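Local coordinates for protein quinone oxidoreductase 1 (Escherichia coli, PDB 1QOR) that catalyses the NADPH-dependent one-electron reduction of quinones to semiquinones as a homodimer of the medium-chain alcohol dehydrogenase family, at residues A118-L123 and S322-P327; L132-E137 and Q267-T272; L155-W160 and A166-T171; R224-L229 and G257-T262. All coordinates share one frame; numbering follows the deposited sequence.

Interaction 1: residues A118-L123 and S322-P327; sequences AAASFL and SSLLIP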
loop_
_atom_site.group_PDB
_atom_site.type_symbol
_atom_site.label_atom_id
_atom_site.label_comp_id
_atom_site.label_asym_id
_atom_site.label_seq_id
_atom_site.Cartn_x
_atom_site.Cartn_y
_atom_site.Cartn_z
ATOM N N ALA A 118 2.534 16.589 -28.687
ATOM C CA ALA A 118 2.441 15.169 -28.411
ATOM C C ALA A 118 3.627 14.676 -27.567
ATOM O O ALA A 118 3.426 14.035 -26.532
ATOM C CB ALA A 118 2.330 14.405 -29.714
ATOM N N ALA A 119 4.845 15.041 -27.954
ATOM C CA ALA A 119 6.040 14.628 -27.222
ATOM C C ALA A 119 6.184 15.367 -25.878
ATOM O O ALA A 119 7.043 15.013 -25.037
ATOM C CB ALA A 119 7.299 14.852 -28.083
ATOM N N ALA A 120 5.417 16.442 -25.690
ATOM C CA ALA A 120 5.500 17.177 -24.438
ATOM C C ALA A 120 4.532 16.555 -23.395
ATOM O O ALA A 120 4.671 16.746 -22.167
ATOM C CB ALA A 120 5.104 18.664 -24.680
ATOM N N SER A 121 3.602 15.736 -23.867
ATOM C CA SER A 121 2.568 15.292 -22.969
ATOM C C SER A 121 2.084 13.876 -23.034
ATOM O O SER A 121 1.188 13.524 -22.254
ATOM C CB SER A 121 1.352 16.163 -23.282
ATOM O OG SER A 121 0.934 15.875 -24.623
ATOM N N PHE A 122 2.586 13.071 -23.963
ATOM C CA PHE A 122 2.069 11.700 -24.063
ATOM C C PHE A 122 2.380 10.780 -22.846
ATOM O O PHE A 122 1.471 10.275 -22.190
ATOM C CB PHE A 122 2.469 11.056 -25.402
ATOM C CG PHE A 122 1.609 9.867 -25.780
ATOM C CD1 PHE A 122 0.225 10.006 -25.920
ATOM C CD2 PHE A 122 2.179 8.606 -25.963
ATOM C CE1 PHE A 122 -0.579 8.902 -26.235
ATOM C CE2 PHE A 122 1.383 7.498 -26.280
ATOM C CZ PHE A 122 0.007 7.648 -26.416
ATOM N N LEU A 123 3.656 10.585 -22.531
ATOM C CA LEU A 123 4.031 9.758 -21.384
ATOM C C LEU A 123 3.488 10.383 -20.086
ATOM O O LEU A 123 2.870 9.714 -19.286
ATOM C CB LEU A 123 5.568 9.631 -21.289
ATOM C CG LEU A 123 6.107 8.541 -20.342
ATOM C CD1 LEU A 123 7.497 8.023 -20.797
ATOM C CD2 LEU A 123 6.193 9.098 -18.940
ATOM N N SER A 322 7.056 20.675 -19.415
ATOM C CA SER A 322 7.844 19.804 -20.250
ATOM C C SER A 322 8.993 20.427 -21.068
ATOM O O SER A 322 9.038 21.647 -21.323
ATOM C CB SER A 322 6.900 19.091 -21.175
ATOM O OG SER A 322 5.920 18.381 -20.440
ATOM N N SER A 323 9.965 19.566 -21.401
ATOM C CA SER A 323 11.133 19.887 -22.215
ATOM C C SER A 323 11.063 18.975 -23.432
ATOM O O SER A 323 10.350 17.936 -23.439
ATOM C CB SER A 323 12.446 19.611 -21.470
ATOM O OG SER A 323 12.679 20.523 -20.401
ATOM N N LEU A 324 11.802 19.342 -24.464
ATOM C CA LEU A 324 11.808 18.537 -25.663
ATOM C C LEU A 324 13.174 18.528 -26.294
ATOM O O LEU A 324 13.979 19.432 -26.053
ATOM C CB LEU A 324 10.849 19.116 -26.700
ATOM C CG LEU A 324 9.347 19.031 -26.516
ATOM C CD1 LEU A 324 8.701 19.898 -27.584
ATOM C CD2 LEU A 324 8.867 17.589 -26.637
ATOM N N LEU A 325 13.434 17.462 -27.043
ATOM C CA LEU A 325 14.647 17.339 -27.841
ATOM C C LEU A 325 14.136 17.355 -29.288
ATOM O O LEU A 325 13.166 16.657 -29.646
ATOM C CB LEU A 325 15.406 16.027 -27.581
ATOM C CG LEU A 325 16.181 15.855 -26.274
ATOM C CD1 LEU A 325 16.849 14.434 -26.287
ATOM C CD2 LEU A 325 17.227 16.976 -26.080
ATOM N N ILE A 326 14.755 18.194 -30.104
ATOM C CA ILE A 326 14.357 18.307 -31.505
ATOM C C ILE A 326 15.461 17.725 -32.373
ATOM O O ILE A 326 16.615 18.157 -32.273
ATOM C CB ILE A 326 14.110 19.799 -31.920
ATOM C CG1 ILE A 326 13.240 20.498 -30.867
ATOM C CG2 ILE A 326 13.435 19.854 -33.284
ATOM C CD1 ILE A 326 11.872 19.861 -30.674
ATOM N N PRO A 327 15.145 16.652 -33.122
ATOM C CA PRO A 327 16.014 15.908 -34.041
ATOM C C PRO A 327 16.433 16.813 -35.197
ATOM O O PRO A 327 17.566 16.634 -35.694
ATOM C CB PRO A 327 15.091 14.814 -34.579
ATOM C CG PRO A 327 14.098 14.634 -33.525
ATOM C CD PRO A 327 13.810 16.036 -33.075
ATOM O OXT PRO A 327 15.606 17.669 -35.614
HETATM O O HOH W 1 8.558 15.905 -22.861
#
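Ser322 and Leu324 approach one turn of helix 115-135 at Ala119 and Ala120. In this alcohol dehydrogenase-type fold the contact is where the chain's C-terminal end, having returned to the GroES-like catalytic domain as strand 324-326, lies against the long helix.

The direct polar link is a hydrogen bond from Ser322 OG to Ala120 O, 2.7 Å long. The hydroxyl lies in the carbonyl plane on a lone pair, with a C=O...O angle of 141°. A chi1 of -57°, which sets OG anti to the carbonyl carbon of Ser322, turns it onto the helix, and the CB atoms of Ser322 and Ala120 rest 4.0 Å apart.

Further along, Leu324 brings one branch into play: CD2 presses on Ala119 CB at 3.5 Å, tighter than ordinary van der Waals packing, and stands 3.8 Å from Ala120 N. A water sits between the backbones, 2.8 Å from Ala119 O and also 2.8 Å from Ser323 O.

From the strand side, Leu324 is fixed by backbone bonds to Gln300 and Tyr302. The helix is kinked where Ala120 N and Leu123 N make no bond to the turn before. Leu123, a residue of the NADPH pocket, has its N bonded to Glu64 OE2 instead. Between these two points Ser121 N (3.2 Å) and Phe122 N (2.9 Å) both bond to Ala118 O.

Interaction 2: residues L132-E137 and Q267-T272; sequences LRKTYE and QGYITT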
loop_
_atom_site.group_PDB
_atom_site.type_symbol
_atom_site.label_atom_id
_atom_site.label_comp_id
_atom_site.label_asym_id
_atom_site.label_seq_id
_atom_site.Cartn_x
_atom_site.Cartn_y
_atom_site.Cartn_z
ATOM N N LEU A 132 -4.994 9.649 -11.548
ATOM C CA LEU A 132 -6.223 10.314 -11.068
ATOM C C LEU A 132 -7.525 9.579 -11.332
ATOM O O LEU A 132 -8.590 9.926 -10.761
ATOM C CB LEU A 132 -6.328 11.705 -11.700
ATOM C CG LEU A 132 -5.144 12.657 -11.491
ATOM C CD1 LEU A 132 -5.498 14.060 -11.972
ATOM C CD2 LEU A 132 -4.807 12.720 -10.034
ATOM N N ARG A 133 -7.459 8.620 -12.255
ATOM C CA ARG A 133 -8.625 7.862 -12.624
ATOM C C ARG A 133 -8.548 6.380 -12.265
ATOM O O ARG A 133 -9.578 5.774 -12.063
ATOM C CB ARG A 133 -8.871 8.007 -14.128
ATOM C CG ARG A 133 -8.739 9.473 -14.688
ATOM C CD ARG A 133 -10.040 10.236 -14.542
ATOM N NE ARG A 133 -10.256 10.558 -13.151
ATOM C CZ ARG A 133 -11.428 10.552 -12.512
ATOM N NH1 ARG A 133 -12.564 10.252 -13.152
ATOM N NH2 ARG A 133 -11.420 10.752 -11.196
ATOM N N LYS A 134 -7.363 5.793 -12.142
ATOM C CA LYS A 134 -7.281 4.358 -11.858
ATOM C C LYS A 134 -6.674 3.992 -10.514
ATOM O O LYS A 134 -7.225 3.182 -9.783
ATOM C CB LYS A 134 -6.464 3.640 -12.941
ATOM C CG LYS A 134 -6.864 3.906 -14.377
ATOM C CD LYS A 134 -8.287 3.524 -14.633
ATOM C CE LYS A 134 -8.515 3.249 -16.135
ATOM N NZ LYS A 134 -9.982 3.294 -16.478
ATOM N N THR A 135 -5.502 4.523 -10.213
ATOM C CA THR A 135 -4.834 4.206 -8.949
ATOM C C THR A 135 -5.736 4.557 -7.761
ATOM O O THR A 135 -5.802 3.844 -6.742
ATOM C CB THR A 135 -3.506 4.946 -8.872
ATOM O OG1 THR A 135 -2.706 4.569 -9.998
ATOM C CG2 THR A 135 -2.789 4.665 -7.555
ATOM N N TYR A 136 -6.421 5.676 -7.908
ATOM C CA TYR A 136 -7.359 6.172 -6.918
ATOM C C TYR A 136 -8.265 7.095 -7.747
ATOM O O TYR A 136 -7.765 7.868 -8.565
ATOM C CB TYR A 136 -6.613 6.940 -5.842
ATOM C CG TYR A 136 -7.530 7.637 -4.877
ATOM C CD1 TYR A 136 -8.034 8.911 -5.154
ATOM C CD2 TYR A 136 -7.870 7.047 -3.682
ATOM C CE1 TYR A 136 -8.847 9.569 -4.268
ATOM C CE2 TYR A 136 -8.677 7.694 -2.783
ATOM C CZ TYR A 136 -9.166 8.958 -3.082
ATOM O OH TYR A 136 -9.977 9.580 -2.176
ATOM N N GLU A 137 -9.576 6.982 -7.588
ATOM C CA GLU A 137 -10.475 7.809 -8.361
ATOM C C GLU A 137 -10.821 9.149 -7.707
ATOM O O GLU A 137 -11.654 9.218 -6.828
ATOM C CB GLU A 137 -11.729 7.034 -8.644
ATOM C CG GLU A 137 -12.641 7.742 -9.562
ATOM C CD GLU A 137 -13.857 6.904 -9.891
ATOM O OE1 GLU A 137 -14.450 6.321 -8.948
ATOM O OE2 GLU A 137 -14.209 6.814 -11.096
ATOM N N GLN A 267 3.969 0.910 -16.954
ATOM C CA GLN A 267 3.857 -0.472 -17.413
ATOM C C GLN A 267 2.823 -1.254 -16.620
ATOM O O GLN A 267 2.253 -2.200 -17.151
ATOM C CB GLN A 267 5.161 -1.232 -17.271
ATOM C CG GLN A 267 6.345 -0.538 -17.796
ATOM C CD GLN A 267 6.919 0.411 -16.777
ATOM O OE1 GLN A 267 6.860 1.653 -16.955
ATOM N NE2 GLN A 267 7.477 -0.151 -15.681
ATOM N N GLY A 268 2.642 -0.938 -15.337
ATOM C CA GLY A 268 1.662 -1.661 -14.555
ATOM C C GLY A 268 0.213 -1.324 -14.896
ATOM O O GLY A 268 -0.701 -2.076 -14.528
ATOM N N TYR A 269 -0.010 -0.221 -15.610
ATOM C CA TYR A 269 -1.369 0.237 -15.920
ATOM C C TYR A 269 -1.757 0.298 -17.399
ATOM O O TYR A 269 -2.925 0.101 -17.734
ATOM C CB TYR A 269 -1.593 1.615 -15.290
ATOM C CG TYR A 269 -1.860 1.592 -13.796
ATOM C CD1 TYR A 269 -0.802 1.491 -12.856
ATOM C CD2 TYR A 269 -3.160 1.664 -13.321
ATOM C CE1 TYR A 269 -1.058 1.459 -11.488
ATOM C CE2 TYR A 269 -3.431 1.638 -11.947
ATOM C CZ TYR A 269 -2.392 1.530 -11.049
ATOM O OH TYR A 269 -2.729 1.436 -9.737
ATOM N N ILE A 270 -0.809 0.650 -18.263
ATOM C CA ILE A 270 -1.056 0.722 -19.705
ATOM C C ILE A 270 -0.302 -0.495 -20.297
ATOM O O ILE A 270 0.868 -0.422 -20.644
ATOM C CB ILE A 270 -0.522 2.067 -20.307
ATOM C CG1 ILE A 270 -1.147 3.281 -19.578
ATOM C CG2 ILE A 270 -0.832 2.119 -21.825
ATOM C CD1 ILE A 270 -2.631 3.316 -19.552
ATOM N N THR A 271 -1.010 -1.601 -20.398
ATOM C CA THR A 271 -0.432 -2.859 -20.817
ATOM C C THR A 271 -0.917 -3.401 -22.154
ATOM O O THR A 271 -0.175 -4.092 -22.838
ATOM C CB THR A 271 -0.675 -3.942 -19.704
ATOM O OG1 THR A 271 -2.064 -4.325 -19.684
ATOM C CG2 THR A 271 -0.335 -3.371 -18.307
ATOM N N THR A 272 -2.164 -3.140 -22.512
ATOM C CA THR A 272 -2.692 -3.618 -23.780
ATOM C C THR A 272 -2.939 -2.449 -24.747
ATOM O O THR A 272 -2.885 -1.271 -24.358
ATOM C CB THR A 272 -4.002 -4.358 -23.568
ATOM O OG1 THR A 272 -4.995 -3.425 -23.132
ATOM C CG2 THR A 272 -3.849 -5.408 -22.493
#
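The phenol ring of Tyr269 meets the last turn of helix 115-135 obliquely, through Thr135 and Lys134. Thr135 OG1 is 3.2 Å from Tyr269 CZ and 3.1 Å from Tyr269 OH, so the threonine hydroxyl bears on the phenol end of the ring. Lys134 CB also comes in obliquely, 3.8 Å from Tyr269 CE2. A second ring, that of the NADP-binding residue Tyr130, stacks with Tyr269.

The side chains of Thr135 and Tyr269 cross at about a right angle. At Thr135, chi1 of -58° sets OG1 beside the backbone N and directs CG2 the other way, anti to that N. Lys134 bends at chi2 (-59°), and beyond CB its chain leads away from Tyr269, leaving the apolar root to do the packing.

In the fold, this joins the end of the long helix to the short helical turn 266-269, which follows the last strand of the Rossmann sheet. It also borders the dimer interface: Arg232 of the second subunit packs on both Lys134 and Tyr269, while Tyr260 OH of that subunit bonds to Thr135 O.

The guanidinium of Arg133, which does not meet Tyr269, folds back on its own helix end. NE and NH2 both grip Leu132 O, each at 3.0 Å and from the same face of the carbonyl plane, NE standing well above it.

Interaction 3: residues L155-W160 and A166-T171; sequences LIACQW and AKLIGT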
loop_
_atom_site.group_PDB
_atom_site.type_symbol
_atom_site.label_atom_id
_atom_site.label_comp_id
_atom_site.label_asym_id
_atom_site.label_seq_id
_atom_site.Cartn_x
_atom_site.Cartn_y
_atom_site.Cartn_z
ATOM N N LEU A 155 2.213 20.139 -13.976
ATOM C CA LEU A 155 1.379 21.080 -14.708
ATOM C C LEU A 155 0.205 20.402 -15.429
ATOM O O LEU A 155 -0.898 20.990 -15.532
ATOM C CB LEU A 155 2.245 21.927 -15.653
ATOM C CG LEU A 155 2.415 23.441 -15.383
ATOM C CD1 LEU A 155 2.213 23.894 -13.905
ATOM C CD2 LEU A 155 3.742 23.892 -15.956
ATOM N N ILE A 156 0.403 19.167 -15.916
ATOM C CA ILE A 156 -0.698 18.456 -16.550
ATOM C C ILE A 156 -1.674 18.029 -15.439
ATOM O O ILE A 156 -2.905 18.074 -15.607
ATOM C CB ILE A 156 -0.219 17.205 -17.333
ATOM C CG1 ILE A 156 0.569 17.627 -18.566
ATOM C CG2 ILE A 156 -1.398 16.340 -17.741
ATOM C CD1 ILE A 156 1.273 16.449 -19.302
ATOM N N ALA A 157 -1.129 17.610 -14.299
ATOM C CA ALA A 157 -1.980 17.186 -13.194
ATOM C C ALA A 157 -2.874 18.369 -12.714
ATOM O O ALA A 157 -4.054 18.191 -12.416
ATOM C CB ALA A 157 -1.125 16.627 -12.044
ATOM N N CYS A 158 -2.302 19.558 -12.608
ATOM C CA CYS A 158 -3.078 20.741 -12.207
ATOM C C CYS A 158 -4.337 20.977 -13.114
ATOM O O CYS A 158 -5.455 21.137 -12.619
ATOM C CB CYS A 158 -2.171 21.960 -12.262
ATOM S SG CYS A 158 -0.992 22.054 -10.934
ATOM N N GLN A 159 -4.139 20.895 -14.436
ATOM C CA GLN A 159 -5.163 21.144 -15.425
ATOM C C GLN A 159 -6.173 20.061 -15.463
ATOM O O GLN A 159 -7.374 20.335 -15.624
ATOM C CB GLN A 159 -4.514 21.357 -16.782
ATOM C CG GLN A 159 -3.469 22.473 -16.749
ATOM C CD GLN A 159 -2.822 22.746 -18.092
ATOM O OE1 GLN A 159 -3.436 23.375 -18.973
ATOM N NE2 GLN A 159 -1.554 22.281 -18.268
ATOM N N TRP A 160 -5.718 18.809 -15.316
ATOM C CA TRP A 160 -6.657 17.691 -15.300
ATOM C C TRP A 160 -7.515 17.713 -14.009
ATOM O O TRP A 160 -8.735 17.509 -14.068
ATOM C CB TRP A 160 -5.933 16.346 -15.471
ATOM C CG TRP A 160 -6.805 15.329 -16.088
ATOM C CD1 TRP A 160 -8.146 15.119 -15.836
ATOM C CD2 TRP A 160 -6.424 14.361 -17.089
ATOM N NE1 TRP A 160 -8.613 14.070 -16.626
ATOM C CE2 TRP A 160 -7.578 13.592 -17.395
ATOM C CE3 TRP A 160 -5.223 14.078 -17.759
ATOM C CZ2 TRP A 160 -7.561 12.557 -18.343
ATOM C CZ3 TRP A 160 -5.205 13.057 -18.703
ATOM C CH2 TRP A 160 -6.369 12.307 -18.986
ATOM N N ALA A 166 -11.793 19.164 -9.119
ATOM C CA ALA A 166 -11.215 18.736 -7.870
ATOM C C ALA A 166 -10.298 19.801 -7.336
ATOM O O ALA A 166 -9.954 20.744 -8.049
ATOM C CB ALA A 166 -10.485 17.434 -8.070
ATOM N N LYS A 167 -9.858 19.622 -6.092
ATOM C CA LYS A 167 -9.013 20.602 -5.447
ATOM C C LYS A 167 -7.585 20.156 -5.124
ATOM O O LYS A 167 -7.252 19.763 -4.009
ATOM C CB LYS A 167 -9.716 21.168 -4.203
ATOM C CG LYS A 167 -11.073 21.870 -4.486
ATOM C CD LYS A 167 -11.620 22.399 -3.159
ATOM C CE LYS A 167 -12.982 23.068 -3.282
ATOM N NZ LYS A 167 -13.004 24.034 -4.402
ATOM N N LEU A 168 -6.727 20.298 -6.110
ATOM C CA LEU A 168 -5.354 19.924 -5.949
ATOM C C LEU A 168 -4.617 20.944 -5.094
ATOM O O LEU A 168 -4.709 22.153 -5.345
ATOM C CB LEU A 168 -4.680 19.801 -7.346
ATOM C CG LEU A 168 -3.191 19.383 -7.479
ATOM C CD1 LEU A 168 -3.049 18.564 -8.749
ATOM C CD2 LEU A 168 -2.209 20.545 -7.477
ATOM N N ILE A 169 -3.919 20.456 -4.074
ATOM C CA ILE A 169 -3.077 21.286 -3.232
ATOM C C ILE A 169 -1.665 20.851 -3.715
ATOM O O ILE A 169 -1.285 19.691 -3.551
ATOM C CB ILE A 169 -3.291 20.928 -1.736
ATOM C CG1 ILE A 169 -4.747 21.177 -1.322
ATOM C CG2 ILE A 169 -2.246 21.594 -0.854
ATOM C CD1 ILE A 169 -5.140 20.446 -0.023
ATOM N N GLY A 170 -0.916 21.729 -4.374
ATOM C CA GLY A 170 0.385 21.337 -4.894
ATOM C C GLY A 170 1.533 21.843 -4.061
ATOM O O GLY A 170 1.300 22.708 -3.218
ATOM N N THR A 171 2.721 21.239 -4.204
ATOM C CA THR A 171 3.913 21.701 -3.503
ATOM C C THR A 171 4.876 22.057 -4.606
ATOM O O THR A 171 4.895 21.377 -5.627
ATOM C CB THR A 171 4.602 20.600 -2.632
ATOM O OG1 THR A 171 4.977 19.494 -3.454
ATOM C CG2 THR A 171 3.675 20.122 -1.524
#
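Leu168, on strand 167-172, sends its side chain against helix 152-164 at residues 155-160, and its path accounts for the contact with Ala157 and Cys158. The bond to CB already heads for the helix, and CG continues outward, anti to the backbone N (chi1 -179°). There the chain forks. CD1 goes to the helix backbone, 3.8 Å from Ala157 O, with Ala157 CB a little farther at 4.3 Å. CD2 turns to the thiol and touches Cys158 SG at 4.0 Å. Thus one leucine straddles two consecutive helix residues, one methyl to each.

Helix 152-164 and strand 167-172 belong to the beta-alpha-beta unit opening the Rossmann domain that binds NADPH, and the contact packs the helix against its sheet. Phe144 and Phe146 of the neighbouring strand 143-146 touch Leu168 as well. Away from the sheet, Gln159 NE2 bends back to Leu155 O at 3.1 Å, a bond from above the carbonyl plane.

The contact is van der Waals packing: methyls against a thiol, a methyl and a carbonyl oxygen. The three residues that touch are all buried; with no directional bond between them, the fit depends on shape.

Interaction 4: residues R224-L229 and G257-T262; sequences RSLDCL and GSLYVT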
loop_
_atom_site.group_PDB
_atom_site.type_symbol
_atom_site.label_atom_id
_atom_site.label_comp_id
_atom_site.label_asym_id
_atom_site.label_seq_id
_atom_site.Cartn_x
_atom_site.Cartn_y
_atom_site.Cartn_z
ATOM N N ARG A 224 6.988 13.534 5.678
ATOM C CA ARG A 224 6.030 14.645 5.629
ATOM C C ARG A 224 4.708 14.232 4.939
ATOM O O ARG A 224 3.622 14.442 5.500
ATOM C CB ARG A 224 6.667 15.902 5.000
ATOM C CG ARG A 224 7.637 16.572 5.974
ATOM C CD ARG A 224 8.413 17.779 5.429
ATOM N NE ARG A 224 9.270 17.418 4.308
ATOM C CZ ARG A 224 9.755 18.287 3.420
ATOM N NH1 ARG A 224 9.490 19.584 3.531
ATOM N NH2 ARG A 224 10.404 17.850 2.343
ATOM N N SER A 225 4.803 13.483 3.833
ATOM C CA SER A 225 3.615 13.045 3.131
ATOM C C SER A 225 2.749 12.089 3.945
ATOM O O SER A 225 1.502 12.202 3.944
ATOM C CB SER A 225 3.998 12.435 1.814
ATOM O OG SER A 225 4.495 13.439 0.938
ATOM N N LEU A 226 3.385 11.148 4.664
ATOM C CA LEU A 226 2.607 10.212 5.476
ATOM C C LEU A 226 1.838 10.989 6.570
ATOM O O LEU A 226 0.696 10.651 6.917
ATOM C CB LEU A 226 3.523 9.141 6.087
ATOM C CG LEU A 226 4.212 8.205 5.061
ATOM C CD1 LEU A 226 5.085 7.193 5.808
ATOM C CD2 LEU A 226 3.196 7.465 4.186
ATOM N N ASP A 227 2.472 12.039 7.088
ATOM C CA ASP A 227 1.864 12.893 8.086
ATOM C C ASP A 227 0.684 13.749 7.541
ATOM O O ASP A 227 -0.057 14.330 8.336
ATOM C CB ASP A 227 2.922 13.806 8.711
ATOM C CG ASP A 227 3.720 13.114 9.805
ATOM O OD1 ASP A 227 3.216 12.123 10.392
ATOM O OD2 ASP A 227 4.858 13.572 10.091
ATOM N N CYS A 228 0.486 13.816 6.222
ATOM C CA CYS A 228 -0.632 14.603 5.657
ATOM C C CYS A 228 -1.826 13.738 5.374
ATOM O O CYS A 228 -2.820 14.212 4.835
ATOM C CB CYS A 228 -0.232 15.269 4.340
ATOM S SG CYS A 228 1.078 16.445 4.598
ATOM N N LEU A 229 -1.790 12.499 5.841
ATOM C CA LEU A 229 -2.854 11.561 5.495
ATOM C C LEU A 229 -3.832 11.170 6.574
ATOM O O LEU A 229 -3.462 11.042 7.719
ATOM C CB LEU A 229 -2.190 10.293 4.928
ATOM C CG LEU A 229 -2.249 9.720 3.499
ATOM C CD1 LEU A 229 -2.889 10.525 2.426
ATOM C CD2 LEU A 229 -0.841 9.235 3.148
ATOM N N GLY A 257 -1.489 5.525 10.955
ATOM C CA GLY A 257 -2.916 5.382 10.697
ATOM C C GLY A 257 -3.424 4.235 9.835
ATOM O O GLY A 257 -4.517 4.363 9.252
ATOM N N SER A 258 -2.702 3.096 9.790
ATOM C CA SER A 258 -3.109 1.941 8.967
ATOM C C SER A 258 -3.258 2.400 7.511
ATOM O O SER A 258 -4.255 2.141 6.848
ATOM C CB SER A 258 -4.432 1.368 9.464
ATOM O OG SER A 258 -4.307 0.832 10.782
ATOM N N LEU A 259 -2.220 3.067 7.022
ATOM C CA LEU A 259 -2.195 3.618 5.685
ATOM C C LEU A 259 -1.891 2.562 4.626
ATOM O O LEU A 259 -1.435 1.448 4.948
ATOM C CB LEU A 259 -1.086 4.673 5.632
ATOM C CG LEU A 259 -1.131 5.811 6.674
ATOM C CD1 LEU A 259 0.066 6.756 6.529
ATOM C CD2 LEU A 259 -2.444 6.575 6.485
ATOM N N TYR A 260 -2.247 2.898 3.379
ATOM C CA TYR A 260 -1.930 2.083 2.220
ATOM C C TYR A 260 -0.844 2.845 1.427
ATOM O O TYR A 260 -0.721 4.078 1.509
ATOM C CB TYR A 260 -3.100 1.878 1.302
ATOM C CG TYR A 260 -4.255 1.085 1.849
ATOM C CD1 TYR A 260 -5.114 1.627 2.807
ATOM C CD2 TYR A 260 -4.591 -0.160 1.300
ATOM C CE1 TYR A 260 -6.274 0.965 3.185
ATOM C CE2 TYR A 260 -5.761 -0.835 1.683
ATOM C CZ TYR A 260 -6.576 -0.259 2.611
ATOM O OH TYR A 260 -7.708 -0.907 2.963
ATOM N N VAL A 261 0.034 2.095 0.772
ATOM C CA VAL A 261 1.036 2.689 -0.089
ATOM C C VAL A 261 1.171 1.816 -1.346
ATOM O O VAL A 261 0.993 0.587 -1.301
ATOM C CB VAL A 261 2.376 2.966 0.642
ATOM C CG1 VAL A 261 2.892 1.734 1.264
ATOM C CG2 VAL A 261 3.427 3.508 -0.353
ATOM N N THR A 262 1.403 2.462 -2.484
ATOM C CA THR A 262 1.557 1.745 -3.732
ATOM C C THR A 262 2.642 2.483 -4.458
ATOM O O THR A 262 2.881 3.658 -4.163
ATOM C CB THR A 262 0.268 1.714 -4.570
ATOM O OG1 THR A 262 0.497 0.953 -5.773
ATOM C CG2 THR A 262 -0.197 3.150 -4.937
#
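Leu259 reaches between Leu226 and Leu229, and the side-chain contacts across the two segments are apolar. Its two methyls divide the work. CD1 meets Leu226 CD2 at 4.0 Å and lies equally far, 4.0 Å, from Leu226 O; CD2 rests 4.0 Å from Leu229 CB. With chi1 at -55°, CG of Leu259 stands anti to the carbonyl carbon, and the branches extend to the helix end. Leu229 takes part through CB, whose bond from CA points at Leu259.

Backbone bonds shape each side. Helix 222-227 closes with Cys228 N to Ser225 O at 3.0 Å and Leu229 N to Leu226 O at 3.3 Å, carrying Leu229 out of the helix on the side of Leu259. On the other segment Gly257, at a phi of 116°, ends helix 251-255 in a Schellman motif.

Charge joins the same two regions beside the leucines: Asp227 OD1 forms a salt bridge with Lys256 NZ.

Strand 260-262 is the last of the six parallel Rossmann strands and pairs antiparallel with its counterpart in the second subunit, continuing the sheet through the dimer. Met235 of strand 233-237 also touches Leu226 and Leu229, placing helix 222-227 over the sheet next to its dimer edge.

How the interactions relate
All four contacts are largely buried, but their settings differ. Interaction 1 has a direct hydrogen bond and a water between its segments; it holds the start of the C-terminal segment against helix 115-135, whose other end serves interaction 2. Interactions 3 and 4 are leucine-driven packing of helices onto the same parallel Rossmann sheet, at separate places. Interaction 3 adjoins interaction 1 through Ser121 and Ile156, and interaction 2 through Leu132 and Trp160. Interactions 2 and 4 meet at Thr135 and Thr262, and both touch the second subunit, whereas 1 and 3 stay within their own chain. Interaction 2 alone uses an aromatic ring and includes an exposed residue, Lys134.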